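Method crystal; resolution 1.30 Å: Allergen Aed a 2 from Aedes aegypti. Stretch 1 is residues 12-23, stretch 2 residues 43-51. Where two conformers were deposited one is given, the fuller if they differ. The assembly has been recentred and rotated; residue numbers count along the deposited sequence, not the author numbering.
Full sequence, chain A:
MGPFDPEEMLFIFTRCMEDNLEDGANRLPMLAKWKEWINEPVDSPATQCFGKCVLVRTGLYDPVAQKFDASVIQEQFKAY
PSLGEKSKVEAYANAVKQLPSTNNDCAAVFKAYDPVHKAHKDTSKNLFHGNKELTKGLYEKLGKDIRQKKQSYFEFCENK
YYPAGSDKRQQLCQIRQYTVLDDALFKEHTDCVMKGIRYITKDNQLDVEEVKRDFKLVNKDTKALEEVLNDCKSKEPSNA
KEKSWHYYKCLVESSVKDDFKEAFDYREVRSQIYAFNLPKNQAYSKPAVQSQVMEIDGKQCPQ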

# COMPACT_ATOMS: atom_id res chain seq x y z
N ILE A 12 0.94 2.72 3.94
CA ILE A 12 2.27 3.22 4.29
C ILE A 12 2.67 2.86 5.72
O ILE A 12 3.73 2.29 5.96
CB ILE A 12 2.39 4.75 4.06
CG1 ILE A 12 2.40 5.05 2.55
CG2 ILE A 12 3.64 5.31 4.75
CD1 ILE A 12 2.23 6.52 2.20
N PHE A 13 1.80 3.18 6.68
CA PHE A 13 2.17 2.94 8.07
C PHE A 13 2.39 1.45 8.33
O PHE A 13 3.38 1.05 8.94
CB PHE A 13 1.11 3.49 9.04
CG PHE A 13 0.83 4.98 8.92
CD1 PHE A 13 1.85 5.89 8.65
CD2 PHE A 13 -0.47 5.45 9.06
CE1 PHE A 13 1.57 7.25 8.54
CE2 PHE A 13 -0.75 6.82 8.95
CZ PHE A 13 0.26 7.70 8.69
N THR A 14 1.46 0.62 7.86
CA THR A 14 1.57 -0.81 8.12
C THR A 14 2.74 -1.46 7.40
O THR A 14 3.40 -2.32 7.98
CB THR A 14 0.25 -1.57 7.86
OG1 THR A 14 -0.17 -1.37 6.50
CG2 THR A 14 -0.84 -1.08 8.82
N ARG A 15 3.00 -1.06 6.15
CA ARG A 15 4.17 -1.56 5.42
C ARG A 15 5.46 -1.19 6.15
O ARG A 15 6.35 -2.02 6.34
CB ARG A 15 4.20 -1.06 3.98
CG ARG A 15 5.49 -1.36 3.20
CD ARG A 15 5.82 -2.86 3.09
NE ARG A 15 4.77 -3.64 2.43
CZ ARG A 15 4.64 -3.75 1.12
NH1 ARG A 15 5.50 -3.17 0.29
NH2 ARG A 15 3.64 -4.47 0.63
N CYS A 16 5.56 0.06 6.58
CA CYS A 16 6.77 0.51 7.26
C CYS A 16 6.95 -0.20 8.60
O CYS A 16 8.08 -0.52 8.98
CB CYS A 16 6.74 2.02 7.40
SG CYS A 16 6.99 2.86 5.82
N MET A 17 5.85 -0.48 9.31
CA MET A 17 5.96 -1.26 10.54
C MET A 17 6.36 -2.70 10.25
O MET A 17 7.23 -3.25 10.93
CB MET A 17 4.67 -1.20 11.35
CG MET A 17 4.47 0.14 12.01
SD MET A 17 3.16 0.15 13.22
CE MET A 17 1.74 0.16 12.12
N GLU A 18 5.76 -3.30 9.22
CA GLU A 18 6.11 -4.68 8.85
C GLU A 18 7.60 -4.81 8.57
O GLU A 18 8.24 -5.78 9.00
CB GLU A 18 5.27 -5.14 7.65
CG GLU A 18 5.43 -6.64 7.36
CD GLU A 18 4.50 -7.13 6.28
OE1 GLU A 18 3.32 -6.74 6.26
OE2 GLU A 18 4.93 -7.95 5.46
N ASP A 19 8.16 -3.82 7.89
CA ASP A 19 9.56 -3.87 7.49
C ASP A 19 10.56 -3.50 8.60
O ASP A 19 11.75 -3.79 8.47
CB ASP A 19 9.79 -2.98 6.27
CG ASP A 19 9.24 -3.58 5.00
OD1 ASP A 19 8.92 -4.79 4.97
OD2 ASP A 19 9.15 -2.83 4.01
N ASN A 20 10.09 -2.85 9.66
CA ASN A 20 11.01 -2.27 10.64
C ASN A 20 10.83 -2.70 12.09
O ASN A 20 11.73 -2.50 12.90
CB ASN A 20 11.03 -0.75 10.50
CG ASN A 20 11.64 -0.32 9.20
OD1 ASN A 20 12.85 -0.42 9.00
ND2 ASN A 20 10.80 0.13 8.27
N LEU A 21 9.68 -3.27 12.44
CA LEU A 21 9.53 -3.78 13.80
C LEU A 21 10.61 -4.81 14.09
O LEU A 21 10.97 -5.60 13.23
CB LEU A 21 8.16 -4.45 13.97
CG LEU A 21 6.95 -3.54 14.16
CD1 LEU A 21 5.68 -4.34 14.01
CD2 LEU A 21 6.99 -2.87 15.53
N GLU A 22 11.13 -4.81 15.32
CA GLU A 22 12.06 -5.85 15.74
C GLU A 22 11.33 -7.18 15.83
O GLU A 22 10.10 -7.22 15.93
CB GLU A 22 12.69 -5.48 17.08
CG GLU A 22 13.67 -4.33 16.99
CD GLU A 22 14.45 -4.10 18.26
OE1 GLU A 22 14.18 -4.76 19.28
OE2 GLU A 22 15.35 -3.25 18.22
N ASP A 23 12.12 -8.25 15.82
CA ASP A 23 11.60 -9.61 15.83
C ASP A 23 11.73 -10.29 17.18
O ASP A 23 11.55 -11.51 17.28
CB ASP A 23 12.35 -10.46 14.80
CG ASP A 23 12.00 -10.11 13.38
OD1 ASP A 23 10.79 -10.03 13.08
OD2 ASP A 23 12.92 -9.91 12.56
N ASP A 43 16.16 6.14 20.37
CA ASP A 43 17.53 5.62 20.26
C ASP A 43 17.64 4.29 19.53
O ASP A 43 18.73 3.79 19.29
CB ASP A 43 18.16 5.48 21.65
CG ASP A 43 18.32 6.81 22.37
OD1 ASP A 43 18.39 7.86 21.70
OD2 ASP A 43 18.40 6.79 23.62
N SER A 44 16.49 3.72 19.19
CA SER A 44 16.43 2.41 18.54
C SER A 44 16.57 2.54 17.03
O SER A 44 15.81 3.29 16.41
CB SER A 44 15.10 1.73 18.88
OG SER A 44 14.90 0.58 18.08
N PRO A 45 17.52 1.80 16.42
CA PRO A 45 17.60 1.76 14.95
C PRO A 45 16.27 1.36 14.28
O PRO A 45 15.95 1.86 13.22
CB PRO A 45 18.70 0.73 14.68
CG PRO A 45 19.54 0.76 15.93
CD PRO A 45 18.58 0.99 17.05
N ALA A 46 15.49 0.48 14.92
CA ALA A 46 14.21 0.07 14.36
C ALA A 46 13.26 1.27 14.25
O ALA A 46 12.64 1.48 13.20
CB ALA A 46 13.61 -1.03 15.19
N THR A 47 13.17 2.08 15.30
CA THR A 47 12.32 3.26 15.29
C THR A 47 12.79 4.25 14.24
O THR A 47 11.99 4.85 13.51
CB THR A 47 12.33 3.93 16.66
OG1 THR A 47 11.94 2.98 17.65
CG2 THR A 47 11.37 5.12 16.69
N GLN A 48 14.10 4.42 14.16
CA GLN A 48 14.67 5.37 13.23
C GLN A 48 14.36 4.99 11.78
O GLN A 48 13.97 5.84 10.98
CB GLN A 48 16.18 5.49 13.46
CG GLN A 48 16.49 6.07 14.83
CD GLN A 48 17.91 5.80 15.29
OE1 GLN A 48 18.76 5.36 14.53
NE2 GLN A 48 18.16 6.08 16.57
N CYS A 49 14.52 3.71 11.45
CA CYS A 49 14.25 3.28 10.09
C CYS A 49 12.76 3.23 9.78
O CYS A 49 12.37 3.50 8.65
CB CYS A 49 14.91 1.93 9.78
SG CYS A 49 16.70 2.07 9.57
N PHE A 50 11.94 2.91 10.78
CA PHE A 50 10.49 3.03 10.63
C PHE A 50 10.11 4.47 10.24
O PHE A 50 9.37 4.71 9.29
CB PHE A 50 9.76 2.63 11.92
CG PHE A 50 8.32 3.06 11.96
CD1 PHE A 50 7.39 2.53 11.07
CD2 PHE A 50 7.88 4.02 12.88
CE1 PHE A 50 6.06 2.94 11.09
CE2 PHE A 50 6.54 4.42 12.91
CZ PHE A 50 5.63 3.88 12.01
N GLY A 51 10.63 5.44 11.00
CA GLY A 51 10.33 6.84 10.74
C GLY A 51 10.79 7.27 9.37
O GLY A 51 10.05 7.92 8.64
O HOH W 1 16.69 -1.92 16.43
O HOH W 2 15.93 -1.38 19.80

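No direct hydrogen bond joins these two stretches; the polar link between them runs through two waters. Both waters sit at Glu22 and donate to its OE2, water 1 at 2.6 Å and water 2 at 2.5 Å. Water 2 also lies 2.8 Å from Ser44 OG, a hydrogen bond whose direction is not settled. Water 1 accepts a weak bond from Ala46 N at 3.1 Å. The carboxylate suits this place because one oxygen can accept from both waters. The direct gap, Glu22 OE2 to Ser44 OG, is 3.9 Å. The CA-to-CB bond of Glu22 points sideways, but the end of its side chain comes nearer to stretch 2.

Ser44 is the N-cap of the second helix. Its OG accepts a weak capping bond from Ala46 N, at 3.2 Å. Ala46 N therefore faces both the cap and water 1, as an amide in the first turn of a helix has no earlier backbone carbonyl of that helix to bond.

The two helices run roughly antiparallel, at 149°, with their axes 8.9 Å apart at closest approach. The contact buries 359 Å² in all. Phe50 contributes the largest share, 103 Å². Its CB starts sideways, and chi1 near t carries the ring closer to the first helix. There the ring edge meets the backbone: Phe50 CD1 is 3.7 Å from Cys16 C, and Phe50 CE1 is 3.9 Å from Phe13 O. Cys16 CB adds an apolar contact of 3.8 Å to Phe50 CD1. Met17 packs obliquely, with its CG only 3.3 Å from Phe50 CE1. Met17 SD is 5.2 Å from the centroid of the Phe50 ring, again at an oblique angle. Both residues are buried, and apolar side chains suit such a site.

The nearest CA pair across the stretches is Asn20 CA to Phe50 CA, at 5.3 Å. The CB of Asn20 points toward stretch 2, and its amide folds back on its own helix: Asn20 ND2 donates to Cys16 O at 2.9 Å. Asn20 OD1 lies 3.2 Å from Cys49 CB, and Asn20 CG lies 3.6 Å from Phe50 N. That backbone N already donates to Ala46 O within its helix, at 2.9 Å.

Ala46 is small and points toward stretch 1. Its CB sits 3.3 Å from Asn20 O and 3.8 Å from Glu22 CG, so the methyl is closely packed. Cys16 and Cys49 also point toward the opposing stretch, but each is covalently bonded elsewhere in the structure.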